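Long-range contacts in dally-like, isoform A (PDB 6XTZ), which is a GPI-anchored cell-surface heparan sulfate proteoglycan of the glypican family that binds Wnt, shielding its palmitoleate lipid, and also binds Hedgehog-family proteins: residues R75-L80 with T209-A214; K240-K245 with G486-R491. The protein carries 5 engineered substitutions. All coordinates share one frame; numbering follows the deposited sequence.

How the contacts relate
Contact 1 joins two long helices, 51-110 and 185-216, near the middle of the elongated, all-alpha glypican core; contact 2 joins two loops at the surface, about 41 Å from the centre of the chain. The two centres lie about 39 Å apart and the nearest atoms about 21 Å apart, so they do not touch. Along the chain they come in series: 75-80 pairs with 209-214 before 240-245 meets 486-491. Helix 51-110, which supplies one side of contact 1, also carries Leu94, Leu95, Ser98 and Gln101 of the pocket for O-palmitoleoyl serine. Contact 2 brings the late part of the chain back against the end of helix 236-239.

Contact 1: R75-L80 with T209-A214; sequences RMSGIL and TASEVA
Ser77 and Ser211 face each other across two helices and exchange a pair of hydrogen bonds, each hydroxyl donating to the other residue's backbone carbonyl oxygen. Ser211 OG reaches Ser77 O at 2.5 Å, and Ser77 OG reaches Ser211 O at 2.6 Å. Both hydroxyls stand anti to their own backbone N (chi1 180° for Ser77, 174° for Ser211), beside the carbonyl carbon, and each donor comes in tilted from the plane of the carbonyl it meets. Ser77 OG and Ser211 OG themselves lie 3.2 Å apart. The reciprocal serine pair bridges helix 51-110 and helix 185-216, their short segments running nearly antiparallel at 157° with axes 8.4 Å apart, as neighbours in the all-alpha glypican core. Small side chains permit the approach: Ser77 CA and Ser211 CA are only 4.5 Å apart. One turn beyond Ser211, Ala214 CB points toward helix 51-110 and receives the methyl end of Met76, CE to CB 3.7 Å, the thioether chain bending at its last torsion to bring CE there. At the other end, Leu80 CB passes Ser211 CB at 4.2 Å. Trp269 of helix 263-283 packs on both Met76 and Leu80, and Tyr456 touches the same two side chains.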
ATOM      1  N   ARG A  75      -5.044 -11.725  -5.505  1.00 36.39           N
ATOM      2  CA  ARG A  75      -6.368 -11.146  -5.309  1.00 35.58           C
ATOM      3  C   ARG A  75      -6.286  -9.839  -4.527  1.00 40.47           C
ATOM      4  O   ARG A  75      -6.997  -8.877  -4.841  1.00 44.78           O
ATOM      5  CB  ARG A  75      -7.276 -12.152  -4.605  1.00 44.94           C
ATOM      6  CG  ARG A  75      -8.722 -11.714  -4.462  1.00 62.36           C
ATOM      7  CD  ARG A  75      -9.656 -12.907  -4.594  1.00 76.24           C
ATOM      8  NE  ARG A  75      -9.061 -14.123  -4.045  1.00 82.23           N
ATOM      9  CZ  ARG A  75      -9.173 -14.505  -2.776  1.00 85.16           C
ATOM     10  NH1 ARG A  75      -9.864 -13.768  -1.917  1.00 85.74           N
ATOM     11  NH2 ARG A  75      -8.595 -15.626  -2.368  1.00 84.36           N
ATOM     12  N   MET A  76      -5.425  -9.783  -3.508  1.00 39.32           N
ATOM     13  CA  MET A  76      -5.195  -8.524  -2.808  1.00 36.61           C
ATOM     14  C   MET A  76      -4.549  -7.501  -3.732  1.00 39.08           C
ATOM     15  O   MET A  76      -4.956  -6.333  -3.765  1.00 38.88           O
ATOM     16  CB  MET A  76      -4.320  -8.750  -1.575  1.00 31.22           C
ATOM     17  CG  MET A  76      -3.930  -7.458  -0.872  1.00 34.18           C
ATOM     18  SD  MET A  76      -2.617  -7.653   0.342  1.00 53.00           S
ATOM     19  CE  MET A  76      -1.229  -8.056  -0.716  1.00 50.21           C
ATOM     20  N   SER A  77      -3.534  -7.925  -4.487  1.00 30.30           N
ATOM     21  CA  SER A  77      -2.877  -7.023  -5.427  1.00 47.60           C
ATOM     22  C   SER A  77      -3.857  -6.501  -6.470  1.00 43.19           C
ATOM     23  O   SER A  77      -3.814  -5.321  -6.838  1.00 42.37           O
ATOM     24  CB  SER A  77      -1.705  -7.736  -6.100  1.00 45.77           C
ATOM     25  OG  SER A  77      -1.050  -6.884  -7.024  1.00 50.16           O
ATOM     26  N   GLY A  78      -4.753  -7.364  -6.956  1.00 39.50           N
ATOM     27  CA  GLY A  78      -5.708  -6.934  -7.964  1.00 35.84           C
ATOM     28  C   GLY A  78      -6.722  -5.940  -7.430  1.00 35.77           C
ATOM     29  O   GLY A  78      -7.051  -4.958  -8.100  1.00 34.59           O
ATOM     30  N   ILE A  79      -7.230  -6.182  -6.221  1.00 36.55           N
ATOM     31  CA  ILE A  79      -8.213  -5.278  -5.631  1.00 37.88           C
ATOM     32  C   ILE A  79      -7.590  -3.914  -5.361  1.00 40.32           C
ATOM     33  O   ILE A  79      -8.130  -2.877  -5.764  1.00 44.53           O
ATOM     34  CB  ILE A  79      -8.807  -5.890  -4.349  1.00 39.91           C
ATOM     35  CG1 ILE A  79      -9.713  -7.075  -4.690  1.00 41.29           C
ATOM     36  CG2 ILE A  79      -9.574  -4.840  -3.560  1.00 38.72           C
ATOM     37  CD1 ILE A  79     -10.277  -7.782  -3.473  1.00 40.89           C
ATOM     38  N   LEU A  80      -6.442  -3.893  -4.678  1.00 36.13           N
ATOM     39  CA  LEU A  80      -5.788  -2.622  -4.377  1.00 35.65           C
ATOM     40  C   LEU A  80      -5.374  -1.889  -5.645  1.00 36.73           C
ATOM     41  O   LEU A  80      -5.419  -0.654  -5.691  1.00 37.94           O
ATOM     42  CB  LEU A  80      -4.573  -2.850  -3.478  1.00 31.41           C
ATOM     43  CG  LEU A  80      -4.846  -3.481  -2.113  1.00 34.43           C
ATOM     44  CD1 LEU A  80      -3.577  -3.519  -1.277  1.00 35.23           C
ATOM     45  CD2 LEU A  80      -5.951  -2.731  -1.385  1.00 37.77           C
ATOM     46  N   THR A 209       1.758   1.484  -5.870  1.00 37.68           N
ATOM     47  CA  THR A 209       3.041   0.829  -5.637  1.00 43.37           C
ATOM     48  C   THR A 209       2.888  -0.375  -4.718  1.00 42.35           C
ATOM     49  O   THR A 209       3.543  -1.404  -4.919  1.00 37.40           O
ATOM     50  CB  THR A 209       4.042   1.827  -5.055  1.00 51.19           C
ATOM     51  OG1 THR A 209       3.456   2.489  -3.929  1.00 67.89           O
ATOM     52  CG2 THR A 209       4.430   2.862  -6.099  1.00 43.97           C
ATOM     53  N   ALA A 210       2.021  -0.269  -3.707  1.00 37.07           N
ATOM     54  CA  ALA A 210       1.773  -1.410  -2.830  1.00 34.54           C
ATOM     55  C   ALA A 210       1.182  -2.580  -3.603  1.00 35.39           C
ATOM     56  O   ALA A 210       1.481  -3.743  -3.307  1.00 45.45           O
ATOM     57  CB  ALA A 210       0.847  -1.006  -1.687  1.00 34.11           C
ATOM     58  N   SER A 211       0.334  -2.296  -4.593  1.00 37.12           N
ATOM     59  CA  SER A 211      -0.204  -3.365  -5.427  1.00 32.63           C
ATOM     60  C   SER A 211       0.873  -3.953  -6.328  1.00 36.83           C
ATOM     61  O   SER A 211       0.869  -5.158  -6.606  1.00 44.09           O
ATOM     62  CB  SER A 211      -1.374  -2.845  -6.261  1.00 35.22           C
ATOM     63  OG  SER A 211      -1.818  -3.830  -7.181  1.00 42.92           O
ATOM     64  N   GLU A 212       1.807  -3.119  -6.791  1.00 40.54           N
ATOM     65  CA  GLU A 212       2.866  -3.604  -7.670  1.00 38.41           C
ATOM     66  C   GLU A 212       3.875  -4.450  -6.903  1.00 41.16           C
ATOM     67  O   GLU A 212       4.269  -5.529  -7.362  1.00 47.50           O
ATOM     68  CB  GLU A 212       3.560  -2.427  -8.355  1.00 40.52           C
ATOM     69  CG  GLU A 212       2.657  -1.618  -9.273  1.00 51.20           C
ATOM     70  CD  GLU A 212       3.324  -0.353  -9.782  1.00 56.11           C
ATOM     71  OE1 GLU A 212       4.355   0.053  -9.204  1.00 58.03           O
ATOM     72  OE2 GLU A 212       2.818   0.234 -10.762  1.00 62.37           O
ATOM     73  N   VAL A 213       4.310  -3.977  -5.731  1.00 36.01           N
ATOM     74  CA  VAL A 213       5.300  -4.732  -4.969  1.00 38.57           C
ATOM     75  C   VAL A 213       4.696  -6.022  -4.430  1.00 41.46           C
ATOM     76  O   VAL A 213       5.393  -7.036  -4.316  1.00 47.86           O
ATOM     77  CB  VAL A 213       5.903  -3.873  -3.840  1.00 40.93           C
ATOM     78  CG1 VAL A 213       6.583  -2.640  -4.414  1.00 41.91           C
ATOM     79  CG2 VAL A 213       4.846  -3.485  -2.815  1.00 39.58           C
ATOM     80  N   ALA A 214       3.401  -6.017  -4.103  1.00 41.00           N
ATOM     81  CA  ALA A 214       2.752  -7.246  -3.663  1.00 41.84           C
ATOM     82  C   ALA A 214       2.724  -8.278  -4.781  1.00 44.88           C
ATOM     83  O   ALA A 214       2.939  -9.472  -4.541  1.00 45.42           O
ATOM     84  CB  ALA A 214       1.337  -6.951  -3.169  1.00 36.80           C
TER

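Contact 2: K240-K245 with G486-R491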
ATOM      1  N   LYS A 240       3.885 -42.804  10.013  1.00 56.07           N
ATOM      2  CA  LYS A 240       4.000 -43.523  11.274  1.00 60.28           C
ATOM      3  C   LYS A 240       2.694 -44.187  11.693  1.00 59.56           C
ATOM      4  O   LYS A 240       2.560 -44.585  12.854  1.00 58.53           O
ATOM      5  CB  LYS A 240       4.480 -42.585  12.383  1.00 60.17           C
ATOM      6  CG  LYS A 240       5.956 -42.224  12.309  1.00 58.61           C
ATOM      7  CD  LYS A 240       6.403 -41.517  13.577  1.00 60.05           C
ATOM      8  CE  LYS A 240       7.904 -41.310  13.585  1.00 62.02           C
ATOM      9  NZ  LYS A 240       8.387 -40.730  14.868  1.00 62.27           N
ATOM     10  N   GLY A 241       1.736 -44.318  10.780  1.00 57.30           N
ATOM     11  CA  GLY A 241       0.463 -44.919  11.112  1.00 57.52           C
ATOM     12  C   GLY A 241      -0.507 -44.008  11.826  1.00 64.17           C
ATOM     13  O   GLY A 241      -1.586 -44.467  12.221  1.00 70.40           O
ATOM     14  N   TYR A 242      -0.166 -42.734  12.002  1.00 60.04           N
ATOM     15  CA  TYR A 242      -1.029 -41.786  12.690  1.00 64.07           C
ATOM     16  C   TYR A 242      -2.011 -41.154  11.713  1.00 62.13           C
ATOM     17  O   TYR A 242      -1.667 -40.871  10.562  1.00 56.81           O
ATOM     18  CB  TYR A 242      -0.198 -40.697  13.369  1.00 65.35           C
ATOM     19  CG  TYR A 242       0.772 -41.211  14.408  1.00 63.05           C
ATOM     20  CD1 TYR A 242       0.434 -42.270  15.241  1.00 62.81           C
ATOM     21  CD2 TYR A 242       2.027 -40.636  14.558  1.00 63.52           C
ATOM     22  CE1 TYR A 242       1.319 -42.739  16.195  1.00 65.57           C
ATOM     23  CE2 TYR A 242       2.918 -41.098  15.508  1.00 65.82           C
ATOM     24  CZ  TYR A 242       2.560 -42.150  16.323  1.00 68.19           C
ATOM     25  OH  TYR A 242       3.447 -42.611  17.269  1.00 70.76           O
ATOM     26  N   THR A 243      -3.239 -40.931  12.182  1.00 63.52           N
ATOM     27  CA  THR A 243      -4.274 -40.304  11.374  1.00 61.74           C
ATOM     28  C   THR A 243      -4.607 -38.886  11.814  1.00 56.88           C
ATOM     29  O   THR A 243      -5.381 -38.210  11.127  1.00 56.13           O
ATOM     30  CB  THR A 243      -5.556 -41.149  11.399  1.00 62.39           C
ATOM     31  OG1 THR A 243      -6.053 -41.225  12.741  1.00 61.32           O
ATOM     32  CG2 THR A 243      -5.275 -42.556  10.891  1.00 62.58           C
ATOM     33  N   GLU A 244      -4.049 -38.418  12.927  1.00 54.79           N
ATOM     34  CA  GLU A 244      -4.401 -37.107  13.452  1.00 55.77           C
ATOM     35  C   GLU A 244      -3.831 -35.993  12.582  1.00 60.62           C
ATOM     36  O   GLU A 244      -2.810 -36.155  11.906  1.00 62.00           O
ATOM     37  CB  GLU A 244      -3.898 -36.948  14.888  1.00 53.24           C
ATOM     38  CG  GLU A 244      -4.649 -37.776  15.920  1.00 57.92           C
ATOM     39  CD  GLU A 244      -4.199 -39.224  15.963  1.00 62.78           C
ATOM     40  OE1 GLU A 244      -4.808 -40.012  16.719  1.00 66.55           O
ATOM     41  OE2 GLU A 244      -3.238 -39.578  15.248  1.00 64.06           O
ATOM     42  N   LYS A 245      -4.510 -34.849  12.607  1.00 58.19           N
ATOM     43  CA  LYS A 245      -4.045 -33.671  11.901  1.00 59.19           C
ATOM     44  C   LYS A 245      -2.848 -33.056  12.626  1.00 56.40           C
ATOM     45  O   LYS A 245      -2.635 -33.304  13.815  1.00 54.34           O
ATOM     46  CB  LYS A 245      -5.175 -32.648  11.784  1.00 59.69           C
ATOM     47  CG  LYS A 245      -6.271 -33.032  10.805  1.00 66.29           C
ATOM     48  CD  LYS A 245      -5.721 -33.184   9.394  1.00 71.58           C
ATOM     49  CE  LYS A 245      -6.839 -33.226   8.363  1.00 78.88           C
ATOM     50  NZ  LYS A 245      -7.800 -34.334   8.617  1.00 83.60           N
ATOM     51  N   GLY A 486       5.219 -33.522  14.741  1.00 48.26           N
ATOM     52  CA  GLY A 486       6.429 -33.796  14.007  1.00 49.25           C
ATOM     53  C   GLY A 486       7.138 -35.069  14.420  1.00 59.30           C
ATOM     54  O   GLY A 486       7.951 -35.586  13.647  1.00 64.24           O
ATOM     55  N   HIS A 487       6.847 -35.593  15.608  1.00 61.29           N
ATOM     56  CA  HIS A 487       7.499 -36.811  16.070  1.00 64.53           C
ATOM     57  C   HIS A 487       6.467 -37.823  16.548  1.00 61.03           C
ATOM     58  O   HIS A 487       6.524 -39.004  16.186  1.00 55.69           O
ATOM     59  CB  HIS A 487       8.494 -36.492  17.189  1.00 72.43           C
ATOM     60  CG  HIS A 487       9.575 -35.538  16.785  1.00 84.28           C
ATOM     61  ND1 HIS A 487      10.646 -35.911  16.000  1.00 87.76           N
ATOM     62  CD2 HIS A 487       9.753 -34.225  17.061  1.00 87.60           C
ATOM     63  CE1 HIS A 487      11.437 -34.870  15.812  1.00 88.70           C
ATOM     64  NE2 HIS A 487      10.918 -33.834  16.446  1.00 87.32           N
ATOM     65  N   THR A 488       5.509 -37.366  17.351  1.00 62.39           N
ATOM     66  CA  THR A 488       4.502 -38.238  17.935  1.00 69.14           C
ATOM     67  C   THR A 488       3.165 -37.508  17.969  1.00 69.66           C
ATOM     68  O   THR A 488       3.044 -36.361  17.528  1.00 70.09           O
ATOM     69  CB  THR A 488       4.913 -38.692  19.341  1.00 72.06           C
ATOM     70  OG1 THR A 488       3.834 -39.412  19.950  1.00 80.66           O
ATOM     71  CG2 THR A 488       5.269 -37.491  20.203  1.00 66.08           C
ATOM     72  N   ILE A 489       2.150 -38.188  18.490  1.00 69.61           N
ATOM     73  CA  ILE A 489       0.831 -37.597  18.706  1.00 65.60           C
ATOM     74  C   ILE A 489       0.816 -37.138  20.159  1.00 65.79           C
ATOM     75  O   ILE A 489       0.398 -37.862  21.065  1.00 62.83           O
ATOM     76  CB  ILE A 489      -0.296 -38.576  18.390  1.00 65.39           C
ATOM     77  CG1 ILE A 489      -0.182 -39.060  16.946  1.00 67.33           C
ATOM     78  CG2 ILE A 489      -1.649 -37.923  18.617  1.00 65.34           C
ATOM     79  CD1 ILE A 489      -0.237 -37.943  15.926  1.00 66.95           C
ATOM     80  N   ASP A 490       1.291 -35.917  20.386  1.00 68.77           N
ATOM     81  CA  ASP A 490       1.429 -35.376  21.729  1.00 73.12           C
ATOM     82  C   ASP A 490       1.326 -33.857  21.644  1.00 77.47           C
ATOM     83  O   ASP A 490       1.015 -33.297  20.589  1.00 78.59           O
ATOM     84  CB  ASP A 490       2.750 -35.841  22.356  1.00 75.53           C
ATOM     85  CG  ASP A 490       2.679 -35.944  23.865  1.00 83.20           C
ATOM     86  OD1 ASP A 490       1.830 -35.258  24.472  1.00 86.46           O
ATOM     87  OD2 ASP A 490       3.473 -36.715  24.445  1.00 86.42           O
ATOM     88  N   ARG A 491       1.592 -33.189  22.762  1.00 78.20           N
ATOM     89  CA  ARG A 491       1.556 -31.735  22.792  1.00 82.66           C
ATOM     90  C   ARG A 491       2.759 -31.149  22.066  1.00 78.30           C
ATOM     91  O   ARG A 491       3.881 -31.648  22.182  1.00 79.07           O
ATOM     92  CB  ARG A 491       1.523 -31.237  24.236  1.00 92.26           C
ATOM     93  CG  ARG A 491       0.140 -31.210  24.863  1.00100.48           C
ATOM     94  CD  ARG A 491       0.228 -31.172  26.381  1.00109.46           C
ATOM     95  NE  ARG A 491       1.483 -30.588  26.847  1.00115.35           N
ATOM     96  CZ  ARG A 491       1.651 -29.301  27.135  1.00117.67           C
ATOM     97  NH1 ARG A 491       2.830 -28.862  27.554  1.00118.28           N
ATOM     98  NH2 ARG A 491       0.640 -28.453  27.007  1.00118.17           N
TER
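Lys240 NZ has two partners: it donates to His487 O at 2.9 Å, in the carbonyl plane and on a lone pair, and forms a salt bridge with Glu41. Its extended chain passes the edge of the Tyr242 ring with its methylenes near CE2 and carries NZ beyond the ring to that carbonyl. The Tyr242 ring is the flat centre of the contact. Ile489 CG1 sits over one face, 3.6 Å from the ring centroid and 16° off the normal, a CH-pi contact, while Lys240 O lies above the opposite face. His487 O is near the ring plane at its edge, 4.2 Å from Tyr242 CE2. An alanine in place of Tyr242 would probably open a gap beneath Ile489 CG1 and leave that side chain freer to turn. Glu244, bent at chi2 (80°), lays its carboxylate against the same isoleucine, OE2 3.5 Å from Ile489 CD1. Met482 also touches Ile489, and Asn485 OD1 accepts hydrogen bonds from the backbone N-H groups of His487 and Thr488. Gly241, at positive phi, is the C' residue of a Schellman motif ending helix 236-239; from there 240-245 leads to helix 248-258, while 486-491 belongs to the loop between helices 459-467 and 513-538.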